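Local coordinates for diaminopropionate ammonia-lyase (PDB 4D9N), which catalyses the pyridoxal-phosphate-dependent α,β-elimination of both L- and D-2,3-diaminopropionate to pyruvate and ammonia, working as a homodimer, at residues Arg43-Cys48 and Lys65-Arg70; Gln87-Lys92 and Met113-Thr118; Asn252-Ile257 and Cys305-Ile310. All blocks are in the same frame, centred on the assembly; numbering follows the deposited sequence.

Contact 1 (Arg43-Cys48 and Lys65-Arg70); sequences RPTPLC and KDESKR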
ATOM      1  N   ARG A  43       8.310 -13.510  20.968  1.00 41.52           N
ATOM      2  CA  ARG A  43       9.104 -13.718  19.760  1.00 41.99           C
ATOM      3  C   ARG A  43       9.723 -12.375  19.371  1.00 40.58           C
ATOM      4  O   ARG A  43       9.028 -11.355  19.383  1.00 39.76           O
ATOM      5  CB  ARG A  43       8.227 -14.260  18.622  1.00 42.77           C
ATOM      6  CG  ARG A  43       8.972 -14.626  17.344  1.00 44.07           C
ATOM      7  CD  ARG A  43       8.019 -15.167  16.288  1.00 45.22           C
ATOM      8  NE  ARG A  43       8.658 -15.314  14.978  1.00 46.37           N
ATOM      9  CZ  ARG A  43       8.538 -14.453  13.966  1.00 46.17           C
ATOM     10  NH1 ARG A  43       7.794 -13.355  14.086  1.00 45.39           N
ATOM     11  NH2 ARG A  43       9.164 -14.692  12.820  1.00 46.74           N
ATOM     12  N   PRO A  44      11.031 -12.364  19.040  1.00 40.42           N
ATOM     13  CA  PRO A  44      11.639 -11.121  18.561  1.00 39.23           C
ATOM     14  C   PRO A  44      10.886 -10.601  17.344  1.00 38.07           C
ATOM     15  O   PRO A  44      10.588 -11.373  16.432  1.00 38.43           O
ATOM     16  CB  PRO A  44      13.057 -11.547  18.164  1.00 40.23           C
ATOM     17  CG  PRO A  44      13.330 -12.767  18.972  1.00 41.41           C
ATOM     18  CD  PRO A  44      12.008 -13.467  19.113  1.00 41.56           C
ATOM     19  N   THR A  45      10.555  -9.314  17.347  1.00 36.61           N
ATOM     20  CA  THR A  45       9.833  -8.712  16.230  1.00 35.74           C
ATOM     21  C   THR A  45      10.731  -8.603  14.995  1.00 35.97           C
ATOM     22  O   THR A  45      11.930  -8.351  15.121  1.00 36.11           O
ATOM     23  CB  THR A  45       9.253  -7.326  16.581  1.00 34.51           C
ATOM     24  OG1 THR A  45      10.310  -6.435  16.943  1.00 34.16           O
ATOM     25  CG2 THR A  45       8.249  -7.427  17.721  1.00 33.95           C
ATOM     26  N   PRO A  46      10.154  -8.807  13.798  1.00 35.99           N
ATOM     27  CA  PRO A  46      10.936  -8.798  12.562  1.00 36.41           C
ATOM     28  C   PRO A  46      11.763  -7.529  12.379  1.00 36.16           C
ATOM     29  O   PRO A  46      11.291  -6.425  12.669  1.00 35.35           O
ATOM     30  CB  PRO A  46       9.866  -8.882  11.471  1.00 36.11           C
ATOM     31  CG  PRO A  46       8.727  -9.587  12.117  1.00 36.12           C
ATOM     32  CD  PRO A  46       8.737  -9.133  13.550  1.00 35.70           C
ATOM     33  N   LEU A  47      13.000  -7.705  11.930  1.00 36.92           N
ATOM     34  CA  LEU A  47      13.797  -6.599  11.425  1.00 37.01           C
ATOM     35  C   LEU A  47      13.830  -6.751   9.914  1.00 37.49           C
ATOM     36  O   LEU A  47      14.571  -7.578   9.377  1.00 38.65           O
ATOM     37  CB  LEU A  47      15.210  -6.609  12.015  1.00 37.56           C
ATOM     38  CG  LEU A  47      16.108  -5.431  11.624  1.00 37.56           C
ATOM     39  CD1 LEU A  47      15.655  -4.148  12.306  1.00 36.61           C
ATOM     40  CD2 LEU A  47      17.560  -5.727  11.955  1.00 38.55           C
ATOM     41  N   CYS A  48      13.003  -5.963   9.237  1.00 37.09           N
ATOM     42  CA  CYS A  48      12.793  -6.110   7.801  1.00 37.44           C
ATOM     43  C   CYS A  48      13.824  -5.327   6.995  1.00 37.81           C
ATOM     44  O   CYS A  48      14.057  -4.140   7.252  1.00 37.36           O
ATOM     45  CB  CYS A  48      11.377  -5.679   7.424  1.00 36.80           C
ATOM     46  SG  CYS A  48      10.066  -6.540   8.330  1.00 37.31           S
ATOM     47  N   LYS A  65      12.600  -2.158  12.313  1.00 32.72           N
ATOM     48  CA  LYS A  65      12.147  -2.962  13.443  1.00 32.27           C
ATOM     49  C   LYS A  65      10.632  -2.833  13.551  1.00 31.44           C
ATOM     50  O   LYS A  65      10.116  -1.770  13.902  1.00 30.90           O
ATOM     51  CB  LYS A  65      12.828  -2.488  14.733  1.00 32.18           C
ATOM     52  CG  LYS A  65      12.615  -3.376  15.951  1.00 32.24           C
ATOM     53  CD  LYS A  65      13.236  -4.749  15.756  1.00 33.07           C
ATOM     54  CE  LYS A  65      13.281  -5.527  17.059  1.00 33.45           C
ATOM     55  NZ  LYS A  65      13.416  -6.985  16.799  1.00 34.19           N
ATOM     56  N   ASP A  66       9.931  -3.922  13.236  1.00 31.31           N
ATOM     57  CA  ASP A  66       8.469  -3.919  13.146  1.00 30.66           C
ATOM     58  C   ASP A  66       7.808  -4.269  14.477  1.00 30.41           C
ATOM     59  O   ASP A  66       7.482  -5.428  14.741  1.00 30.71           O
ATOM     60  CB  ASP A  66       7.994  -4.875  12.041  1.00 30.85           C
ATOM     61  CG  ASP A  66       6.506  -4.735  11.730  1.00 30.44           C
ATOM     62  OD1 ASP A  66       5.841  -3.837  12.286  1.00 29.80           O
ATOM     63  OD2 ASP A  66       5.997  -5.528  10.907  1.00 30.86           O
ATOM     64  N   GLU A  67       7.585  -3.251  15.297  1.00 29.94           N
ATOM     65  CA  GLU A  67       7.031  -3.452  16.633  1.00 29.92           C
ATOM     66  C   GLU A  67       5.515  -3.667  16.652  1.00 29.78           C
ATOM     67  O   GLU A  67       4.902  -3.731  17.723  1.00 29.81           O
ATOM     68  CB  GLU A  67       7.446  -2.311  17.559  1.00 29.69           C
ATOM     69  CG  GLU A  67       8.895  -2.408  18.009  1.00 30.18           C
ATOM     70  CD  GLU A  67       9.179  -3.664  18.819  1.00 30.75           C
ATOM     71  OE1 GLU A  67       8.451  -3.931  19.804  1.00 30.72           O
ATOM     72  OE2 GLU A  67      10.139  -4.383  18.471  1.00 31.33           O
ATOM     73  N   SER A  68       4.916  -3.783  15.469  1.00 29.64           N
ATOM     74  CA  SER A  68       3.506  -4.139  15.367  1.00 29.71           C
ATOM     75  C   SER A  68       3.312  -5.622  15.685  1.00 30.32           C
ATOM     76  O   SER A  68       2.195  -6.065  15.945  1.00 30.56           O
ATOM     77  CB  SER A  68       2.952  -3.808  13.978  1.00 29.36           C
ATOM     78  OG  SER A  68       3.409  -4.733  13.012  1.00 29.66           O
ATOM     79  N   LYS A  69       4.410  -6.374  15.670  1.00 30.80           N
ATOM     80  CA  LYS A  69       4.378  -7.808  15.954  1.00 31.67           C
ATOM     81  C   LYS A  69       4.642  -8.129  17.427  1.00 31.95           C
ATOM     82  O   LYS A  69       4.719  -9.300  17.801  1.00 32.63           O
ATOM     83  CB  LYS A  69       5.378  -8.554  15.060  1.00 32.23           C
ATOM     84  CG  LYS A  69       5.224  -8.297  13.565  1.00 32.16           C
ATOM     85  CD  LYS A  69       3.917  -8.843  13.013  1.00 32.26           C
ATOM     86  CE  LYS A  69       3.830  -8.657  11.507  1.00 32.17           C
ATOM     87  NZ  LYS A  69       2.469  -9.002  11.012  1.00 32.38           N
ATOM     88  N   ARG A  70       4.772  -7.092  18.257  1.00 31.61           N
ATOM     89  CA  ARG A  70       5.049  -7.258  19.689  1.00 32.03           C
ATOM     90  C   ARG A  70       3.832  -7.830  20.419  1.00 32.41           C
ATOM     91  O   ARG A  70       2.940  -7.088  20.845  1.00 32.01           O
ATOM     92  CB  ARG A  70       5.501  -5.927  20.310  1.00 31.51           C
ATOM     93  CG  ARG A  70       5.955  -6.001  21.765  1.00 31.76           C
ATOM     94  CD  ARG A  70       7.201  -6.861  21.944  1.00 32.40           C
ATOM     95  NE  ARG A  70       8.354  -6.320  21.229  1.00 32.23           N
ATOM     96  CZ  ARG A  70       9.489  -6.979  21.015  1.00 32.86           C
ATOM     97  NH1 ARG A  70       9.643  -8.224  21.448  1.00 33.46           N
ATOM     98  NH2 ARG A  70      10.476  -6.389  20.353  1.00 32.93           N
TER
HETATM   99  O   HOH W   1       7.573 -10.493  21.517  1.00 30.34           O
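T45 meets E67 and R70 through the two branches of one small side chain, one threonine serving a polar bond and a methyl contact. With OG1 set between the backbone N and the carbonyl carbon (chi1 60°), the hydroxyl gives a hydrogen bond of 2.6 Å from T45 OG1 to E67 OE2, reaching the carboxylate from above its plane. E67 OE2 also takes R70 NH2 at 2.8 Å, while R70 NE lies 2.8 Å from E67 OE1, so R70 and E67 pair side-on, both oxygens using syn lone pairs. With an alanine in place of E67 the carboxylate is gone, which would probably leave the T45 hydroxyl without its acceptor and the guanidinium, held by E212, freer to turn.

Two further bonds end on carbonyls. K65 NZ donates to T45 O over 2.6 Å, and D66 N to P46 O over 2.9 Å, almost straight (178°). Water 1 accepts weakly from R70 NH1 and donates to R43 O.

Van der Waals contact adds to these bonds: T45 CG2 lies over the centre of one guanidinium face, 3.5 Å from R70 CZ, and P46 CD lies 3.6 Å from K69 CG.

L47 and K65 form an antiparallel non-hydrogen-bonded pair at the 47-49 edge of the mixed sheet. Helix 197-219 covers this corner, E212 binding both K65 NZ and R70, and strand 370-375 lies along the other flank of strand 61-66.

Contact 2 (Gln87-Lys92 and Met113-Thr118); sequences QLLCEK and MTFATT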
ATOM      1  N   GLN A  87       8.120  -5.016  38.234  1.00 41.38           N
ATOM      2  CA  GLN A  87       9.112  -4.545  39.207  1.00 42.20           C
ATOM      3  C   GLN A  87       8.462  -3.922  40.443  1.00 42.91           C
ATOM      4  O   GLN A  87       8.962  -4.084  41.559  1.00 43.74           O
ATOM      5  CB  GLN A  87      10.091  -3.558  38.565  1.00 41.41           C
ATOM      6  CG  GLN A  87      11.114  -4.187  37.626  1.00 41.45           C
ATOM      7  CD  GLN A  87      12.308  -4.820  38.331  1.00 42.40           C
ATOM      8  OE1 GLN A  87      13.227  -5.309  37.676  1.00 42.60           O
ATOM      9  NE2 GLN A  87      12.304  -4.811  39.660  1.00 43.01           N
ATOM     10  N   LEU A  88       7.354  -3.211  40.232  1.00 42.94           N
ATOM     11  CA  LEU A  88       6.566  -2.637  41.323  1.00 44.05           C
ATOM     12  C   LEU A  88       5.948  -3.723  42.194  1.00 45.61           C
ATOM     13  O   LEU A  88       5.950  -3.622  43.424  1.00 46.25           O
ATOM     14  CB  LEU A  88       5.464  -1.724  40.777  1.00 43.17           C
ATOM     15  CG  LEU A  88       5.850  -0.300  40.373  1.00 42.48           C
ATOM     16  CD1 LEU A  88       4.723   0.332  39.571  1.00 41.81           C
ATOM     17  CD2 LEU A  88       6.194   0.553  41.586  1.00 42.79           C
ATOM     18  N   LEU A  89       5.417  -4.753  41.537  1.00 46.49           N
ATOM     19  CA  LEU A  89       4.869  -5.927  42.206  1.00 48.25           C
ATOM     20  C   LEU A  89       5.921  -6.598  43.083  1.00 49.73           C
ATOM     21  O   LEU A  89       5.666  -6.883  44.253  1.00 51.03           O
ATOM     22  CB  LEU A  89       4.322  -6.924  41.173  1.00 48.29           C
ATOM     23  CG  LEU A  89       2.844  -6.941  40.744  1.00 48.30           C
ATOM     24  CD1 LEU A  89       2.000  -7.746  41.722  1.00 49.90           C
ATOM     25  CD2 LEU A  89       2.249  -5.556  40.538  1.00 47.34           C
ATOM     26  N   CYS A  90       7.105  -6.824  42.515  1.00 50.21           N
ATOM     27  CA  CYS A  90       8.199  -7.491  43.220  1.00 51.95           C
ATOM     28  C   CYS A  90       8.737  -6.680  44.398  1.00 53.18           C
ATOM     29  O   CYS A  90       9.146  -7.250  45.411  1.00 54.67           O
ATOM     30  CB  CYS A  90       9.328  -7.839  42.251  1.00 51.54           C
ATOM     31  SG  CYS A  90       8.925  -9.190  41.121  1.00 51.20           S
ATOM     32  N   GLU A  91       8.727  -5.354  44.262  1.00 53.18           N
ATOM     33  CA  GLU A  91       9.177  -4.459  45.328  1.00 54.38           C
ATOM     34  C   GLU A  91       8.195  -4.437  46.502  1.00 55.79           C
ATOM     35  O   GLU A  91       8.597  -4.626  47.653  1.00 56.91           O
ATOM     36  CB  GLU A  91       9.403  -3.040  44.791  1.00 52.93           C
ATOM     37  N   LYS A  92       6.915  -4.226  46.202  1.00 56.39           N
ATOM     38  CA  LYS A  92       5.882  -4.091  47.230  1.00 58.16           C
ATOM     39  C   LYS A  92       5.524  -5.424  47.896  1.00 59.83           C
ATOM     40  O   LYS A  92       5.341  -5.481  49.114  1.00 61.06           O
ATOM     41  CB  LYS A  92       4.631  -3.416  46.653  1.00 57.91           C
ATOM     42  CG  LYS A  92       3.579  -3.033  47.687  1.00 59.17           C
ATOM     43  CD  LYS A  92       2.472  -2.186  47.075  1.00 58.73           C
ATOM     44  CE  LYS A  92       1.347  -1.916  48.063  1.00 60.11           C
ATOM     45  NZ  LYS A  92       0.512  -3.120  48.335  1.00 61.29           N
ATOM     46  N   MET A 113      -3.189  -4.090  43.625  1.00 54.73           N
ATOM     47  CA  MET A 113      -2.720  -2.766  43.237  1.00 52.82           C
ATOM     48  C   MET A 113      -3.625  -2.173  42.168  1.00 51.41           C
ATOM     49  O   MET A 113      -4.196  -2.900  41.348  1.00 51.03           O
ATOM     50  CB  MET A 113      -1.290  -2.826  42.711  1.00 52.27           C
ATOM     51  CG  MET A 113      -0.232  -3.075  43.770  1.00 53.00           C
ATOM     52  SD  MET A 113       1.342  -2.353  43.276  1.00 52.24           S
ATOM     53  CE  MET A 113       2.464  -3.657  43.760  1.00 52.91           C
ATOM     54  N   THR A 114      -3.760  -0.852  42.185  1.00 50.35           N
ATOM     55  CA  THR A 114      -4.471  -0.139  41.130  1.00 49.30           C
ATOM     56  C   THR A 114      -3.505   0.806  40.421  1.00 47.82           C
ATOM     57  O   THR A 114      -3.002   1.762  41.019  1.00 47.89           O
ATOM     58  CB  THR A 114      -5.695   0.628  41.669  1.00 50.10           C
ATOM     59  OG1 THR A 114      -6.547  -0.272  42.388  1.00 51.50           O
ATOM     60  CG2 THR A 114      -6.486   1.247  40.526  1.00 49.75           C
ATOM     61  N   PHE A 115      -3.246   0.514  39.148  1.00 46.24           N
ATOM     62  CA  PHE A 115      -2.337   1.310  38.333  1.00 44.67           C
ATOM     63  C   PHE A 115      -3.097   2.369  37.550  1.00 44.24           C
ATOM     64  O   PHE A 115      -3.997   2.055  36.770  1.00 44.15           O
ATOM     65  CB  PHE A 115      -1.541   0.419  37.378  1.00 43.61           C
ATOM     66  CG  PHE A 115      -0.704  -0.618  38.069  1.00 43.62           C
ATOM     67  CD1 PHE A 115       0.447  -0.255  38.760  1.00 43.40           C
ATOM     68  CD2 PHE A 115      -1.065  -1.959  38.025  1.00 43.78           C
ATOM     69  CE1 PHE A 115       1.223  -1.209  39.396  1.00 43.75           C
ATOM     70  CE2 PHE A 115      -0.292  -2.918  38.657  1.00 44.16           C
ATOM     71  CZ  PHE A 115       0.851  -2.542  39.345  1.00 44.30           C
ATOM     72  N   ALA A 116      -2.727   3.625  37.769  1.00 44.06           N
ATOM     73  CA  ALA A 116      -3.376   4.746  37.106  1.00 44.12           C
ATOM     74  C   ALA A 116      -2.430   5.389  36.101  1.00 43.36           C
ATOM     75  O   ALA A 116      -1.277   5.692  36.428  1.00 43.12           O
ATOM     76  CB  ALA A 116      -3.850   5.765  38.132  1.00 44.90           C
ATOM     77  N   THR A 117      -2.914   5.581  34.876  1.00 42.71           N
ATOM     78  CA  THR A 117      -2.117   6.246  33.849  1.00 42.06           C
ATOM     79  C   THR A 117      -2.949   6.984  32.800  1.00 41.82           C
ATOM     80  O   THR A 117      -4.118   6.661  32.571  1.00 42.05           O
ATOM     81  CB  THR A 117      -1.112   5.277  33.176  1.00 41.69           C
ATOM     82  OG1 THR A 117       0.023   6.015  32.703  1.00 41.66           O
ATOM     83  CG2 THR A 117      -1.747   4.514  32.016  1.00 40.99           C
ATOM     84  N   THR A 118      -2.329   7.992  32.191  1.00 41.39           N
ATOM     85  CA  THR A 118      -2.914   8.755  31.099  1.00 41.26           C
ATOM     86  C   THR A 118      -2.204   8.369  29.809  1.00 40.34           C
ATOM     87  O   THR A 118      -0.973   8.318  29.763  1.00 40.00           O
ATOM     88  CB  THR A 118      -2.771  10.276  31.329  1.00 41.85           C
ATOM     89  OG1 THR A 118      -3.378  10.630  32.573  1.00 43.00           O
ATOM     90  CG2 THR A 118      -3.440  11.069  30.216  1.00 42.06           C
TER
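M113, just ahead of strand 114-118, and F115 within it reach to L88, L89 and K92 on helix 81-92, illustrating how a helix is seated on a sheet chiefly by apolar side-chain contact. The setting is the smaller, four-stranded parallel α/β unit of a fold type II pyridoxal-phosphate enzyme.

M113 does most of the work. Its CG stands anti to the carbonyl carbon (chi1 -72°), and the bend at the last torsion brings the terminal methyl against the helix. The methyl touches L89 and K92: M113 CE lies 3.7 Å from L89 CD2, 3.6 Å from K92 CB and 3.6 Å from K92 CD. M113 passes both the leucine and the lysine in opposite directions, touching them mainly through CE. K92 is otherwise stretched out and bends at its final torsion; the aliphatic part of the chain packs on M113 while the ammonium makes a long, weak ion pair with E111.

F115 offers its far end instead. L89 CD2 comes up to the rim of the ring, near its plane, 3.5 Å from F115 CZ, and the same methyl touches both the phenylalanine and the methionine. L88 approaches from a different direction: L88 CD1 sits 3.8 Å from F115 CE1, the leucine and the ring passing each other antiparallel. L88 also touches I198 and W201 of helix 197-219, and V187 meets the phenylalanine, so helix 197-219 and V187 pack against the junction as well.

The methionine methyl also meets the helix backbone itself, with M113 CE 3.5 Å from L88 O, the carbonyl that accepts the helical bond from K92 N.

Contact 3 (Asn252-Ile257 and Cys305-Ile310); sequences NLHSII and CATQFI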
ATOM      1  N   ASN A 252      30.350   6.853  16.549  1.00 57.29           N
ATOM      2  CA  ASN A 252      30.267   6.058  15.321  1.00 57.51           C
ATOM      3  C   ASN A 252      28.841   5.669  14.932  1.00 54.22           C
ATOM      4  O   ASN A 252      28.626   4.740  14.148  1.00 54.12           O
ATOM      5  CB  ASN A 252      31.160   4.818  15.430  1.00 59.82           C
ATOM      6  CG  ASN A 252      32.631   5.170  15.542  1.00 63.70           C
ATOM      7  OD1 ASN A 252      33.397   4.474  16.208  1.00 65.66           O
ATOM      8  ND2 ASN A 252      33.033   6.258  14.894  1.00 65.18           N
ATOM      9  N   LEU A 253      27.873   6.391  15.488  1.00 51.58           N
ATOM     10  CA  LEU A 253      26.470   6.191  15.169  1.00 48.73           C
ATOM     11  C   LEU A 253      25.827   7.551  14.926  1.00 47.80           C
ATOM     12  O   LEU A 253      25.777   8.397  15.826  1.00 47.45           O
ATOM     13  CB  LEU A 253      25.753   5.466  16.315  1.00 46.73           C
ATOM     14  CG  LEU A 253      24.704   4.382  16.025  1.00 44.90           C
ATOM     15  CD1 LEU A 253      23.868   4.122  17.269  1.00 42.94           C
ATOM     16  CD2 LEU A 253      23.799   4.719  14.850  1.00 44.01           C
ATOM     17  N   HIS A 254      25.351   7.763  13.703  1.00 47.63           N
ATOM     18  CA  HIS A 254      24.687   9.011  13.341  1.00 47.08           C
ATOM     19  C   HIS A 254      23.230   8.931  13.713  1.00 44.32           C
ATOM     20  O   HIS A 254      22.397   8.460  12.933  1.00 43.60           O
ATOM     21  CB  HIS A 254      24.870   9.305  11.853  1.00 48.54           C
ATOM     22  CG  HIS A 254      24.639  10.750  11.484  1.00 49.11           C
ATOM     23  ND1 HIS A 254      25.632  11.560  11.078  1.00 51.80           N
ATOM     24  CD2 HIS A 254      23.477  11.519  11.476  1.00 47.73           C
ATOM     25  CE1 HIS A 254      25.135  12.784  10.822  1.00 51.94           C
ATOM     26  NE2 HIS A 254      23.817  12.758  11.067  1.00 49.50           N
ATOM     27  N   SER A 255      22.913   9.385  14.922  1.00 43.10           N
ATOM     28  CA  SER A 255      21.562   9.267  15.465  1.00 40.99           C
ATOM     29  C   SER A 255      20.712  10.498  15.185  1.00 40.82           C
ATOM     30  O   SER A 255      21.160  11.631  15.366  1.00 41.86           O
ATOM     31  CB  SER A 255      21.599   8.977  16.966  1.00 40.32           C
ATOM     32  OG  SER A 255      22.341   9.959  17.668  1.00 41.82           O
ATOM     33  N   ILE A 256      19.481  10.261  14.739  1.00 39.63           N
ATOM     34  CA  ILE A 256      18.568  11.341  14.384  1.00 39.85           C
ATOM     35  C   ILE A 256      17.246  11.199  15.134  1.00 38.68           C
ATOM     36  O   ILE A 256      16.592  10.154  15.070  1.00 37.99           O
ATOM     37  CB  ILE A 256      18.311  11.401  12.860  1.00 40.46           C
ATOM     38  CG1 ILE A 256      19.630  11.508  12.083  1.00 42.16           C
ATOM     39  CG2 ILE A 256      17.416  12.581  12.522  1.00 41.02           C
ATOM     40  CD1 ILE A 256      19.559  10.992  10.661  1.00 42.70           C
ATOM     41  N   ILE A 257      16.863  12.255  15.845  1.00 38.92           N
ATOM     42  CA  ILE A 257      15.611  12.268  16.595  1.00 38.04           C
ATOM     43  C   ILE A 257      14.553  13.047  15.816  1.00 38.54           C
ATOM     44  O   ILE A 257      14.770  14.199  15.434  1.00 39.97           O
ATOM     45  CB  ILE A 257      15.809  12.796  18.040  1.00 38.42           C
ATOM     46  CG1 ILE A 257      16.360  11.688  18.946  1.00 37.59           C
ATOM     47  CG2 ILE A 257      14.503  13.305  18.636  1.00 38.53           C
ATOM     48  CD1 ILE A 257      17.819  11.342  18.736  1.00 38.02           C
ATOM     49  N   CYS A 305      24.220  12.270  23.482  1.00 47.06           N
ATOM     50  CA  CYS A 305      24.581  11.299  22.440  1.00 46.50           C
ATOM     51  C   CYS A 305      23.851  11.420  21.098  1.00 45.78           C
ATOM     52  O   CYS A 305      24.220  10.747  20.132  1.00 45.64           O
ATOM     53  CB  CYS A 305      24.446   9.872  22.984  1.00 46.36           C
ATOM     54  SG  CYS A 305      25.536   9.508  24.383  1.00 47.20           S
ATOM     55  N   ALA A 306      22.822  12.263  21.033  1.00 45.45           N
ATOM     56  CA  ALA A 306      22.117  12.501  19.771  1.00 44.78           C
ATOM     57  C   ALA A 306      22.955  13.372  18.839  1.00 45.38           C
ATOM     58  O   ALA A 306      23.547  14.365  19.267  1.00 46.23           O
ATOM     59  CB  ALA A 306      20.754  13.132  20.014  1.00 44.38           C
ATOM     60  N   THR A 307      23.008  12.981  17.569  1.00 45.11           N
ATOM     61  CA  THR A 307      23.768  13.715  16.563  1.00 45.57           C
ATOM     62  C   THR A 307      22.951  14.897  16.046  1.00 45.82           C
ATOM     63  O   THR A 307      23.438  16.032  16.024  1.00 46.41           O
ATOM     64  CB  THR A 307      24.184  12.807  15.385  1.00 45.23           C
ATOM     65  OG1 THR A 307      24.531  11.505  15.875  1.00 44.75           O
ATOM     66  CG2 THR A 307      25.369  13.406  14.636  1.00 46.14           C
ATOM     67  N   GLN A 308      21.708  14.625  15.647  1.00 45.26           N
ATOM     68  CA  GLN A 308      20.829  15.647  15.078  1.00 45.73           C
ATOM     69  C   GLN A 308      19.379  15.536  15.553  1.00 45.21           C
ATOM     70  O   GLN A 308      18.903  14.445  15.877  1.00 44.57           O
ATOM     71  CB  GLN A 308      20.888  15.603  13.547  1.00 45.83           C
ATOM     72  CG  GLN A 308      22.191  16.131  12.957  1.00 46.72           C
ATOM     73  CD  GLN A 308      22.350  15.812  11.481  1.00 47.22           C
ATOM     74  OE1 GLN A 308      21.793  14.837  10.976  1.00 46.67           O
ATOM     75  NE2 GLN A 308      23.123  16.636  10.783  1.00 48.35           N
ATOM     76  N   PHE A 309      18.694  16.678  15.597  1.00 45.85           N
ATOM     77  CA  PHE A 309      17.261  16.731  15.888  1.00 45.59           C
ATOM     78  C   PHE A 309      16.495  17.208  14.657  1.00 45.80           C
ATOM     79  O   PHE A 309      16.922  18.149  13.981  1.00 46.95           O
ATOM     80  CB  PHE A 309      16.962  17.679  17.054  1.00 46.46           C
ATOM     81  CG  PHE A 309      17.780  17.422  18.289  1.00 46.76           C
ATOM     82  CD1 PHE A 309      18.787  18.307  18.664  1.00 47.64           C
ATOM     83  CD2 PHE A 309      17.537  16.310  19.091  1.00 46.27           C
ATOM     84  CE1 PHE A 309      19.542  18.084  19.806  1.00 48.07           C
ATOM     85  CE2 PHE A 309      18.290  16.081  20.235  1.00 46.63           C
ATOM     86  CZ  PHE A 309      19.294  16.970  20.592  1.00 47.48           C
ATOM     87  N   ILE A 310      15.365  16.561  14.372  1.00 44.97           N
ATOM     88  CA  ILE A 310      14.515  16.951  13.246  1.00 44.88           C
ATOM     89  C   ILE A 310      13.118  17.377  13.693  1.00 45.12           C
ATOM     90  O   ILE A 310      12.449  16.674  14.456  1.00 44.57           O
ATOM     91  CB  ILE A 310      14.426  15.843  12.167  1.00 44.10           C
ATOM     92  CG1 ILE A 310      15.756  15.728  11.413  1.00 44.31           C
ATOM     93  CG2 ILE A 310      13.285  16.117  11.189  1.00 44.09           C
ATOM     94  CD1 ILE A 310      15.767  14.675  10.322  1.00 43.60           C
TER
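H254 and Q308 are joined by a side-chain hydrogen bond. H254 NE2 donates to Q308 OE1 over 2.9 Å at 170°, with the acceptor in the ring plane but the nitrogen well above the amide's carbonyl plane, the two planes being 79° apart. The amide is fixed at its other end too, since Q308 NE2 bonds to K362 O and D12. Next along, S255 and T307 interlock: S255 N gives a bond of 2.8 Å to T307 OG1, and T307 N reaches back 3.1 Å to S255 OG, where a chi1 of 56° turns the hydroxyl back over its own main chain, within range of T307 N. Backbone bonds take over farther along: Q308 N to S255 O, I257 N to Q308 O at 3.0 Å, and I310 N to I257 O at 2.7 Å.

T307 CG2 lies over the face of the H254 imidazole, 3.9 Å from its centroid, a CH-pi contact. I256 CG2 touches I310 CD1 at 3.5 Å, whereas I257 meets A306 through CD1 and the edge of the F309 ring through CB.

The paired strands, 254-260 and 308-312, are parallel neighbours in the larger, mixed sheet of the fold. Strand 226-230 adjoins the first, its H226 ring stacking on H254, and strand 8-12 borders the second; helix 235-248 covers S255 and C305, while helix 265-272 covers I257 and F309.

Followed from the N terminus, the three contacts come in series; none encloses or crosses another. Contact 1 closes a 16-residue loop holding helix 51-57 and most of strand 61-66. The chain then passes K77, the lysine that carries pyridoxal phosphate, and enters helix 81-92, where contact 2 closes 20 residues containing helix 102-107. Contact 3 shuts the longest loop, 47 residues, which includes the disulfide-linked C265 and C291. Contacts 1 and 3 belong to the same mixed sheet, toward its two ends, their centres 23 Å apart. Contact 2 ties helix to strand in the separate parallel sheet, its centre 34 Å from that of contact 3.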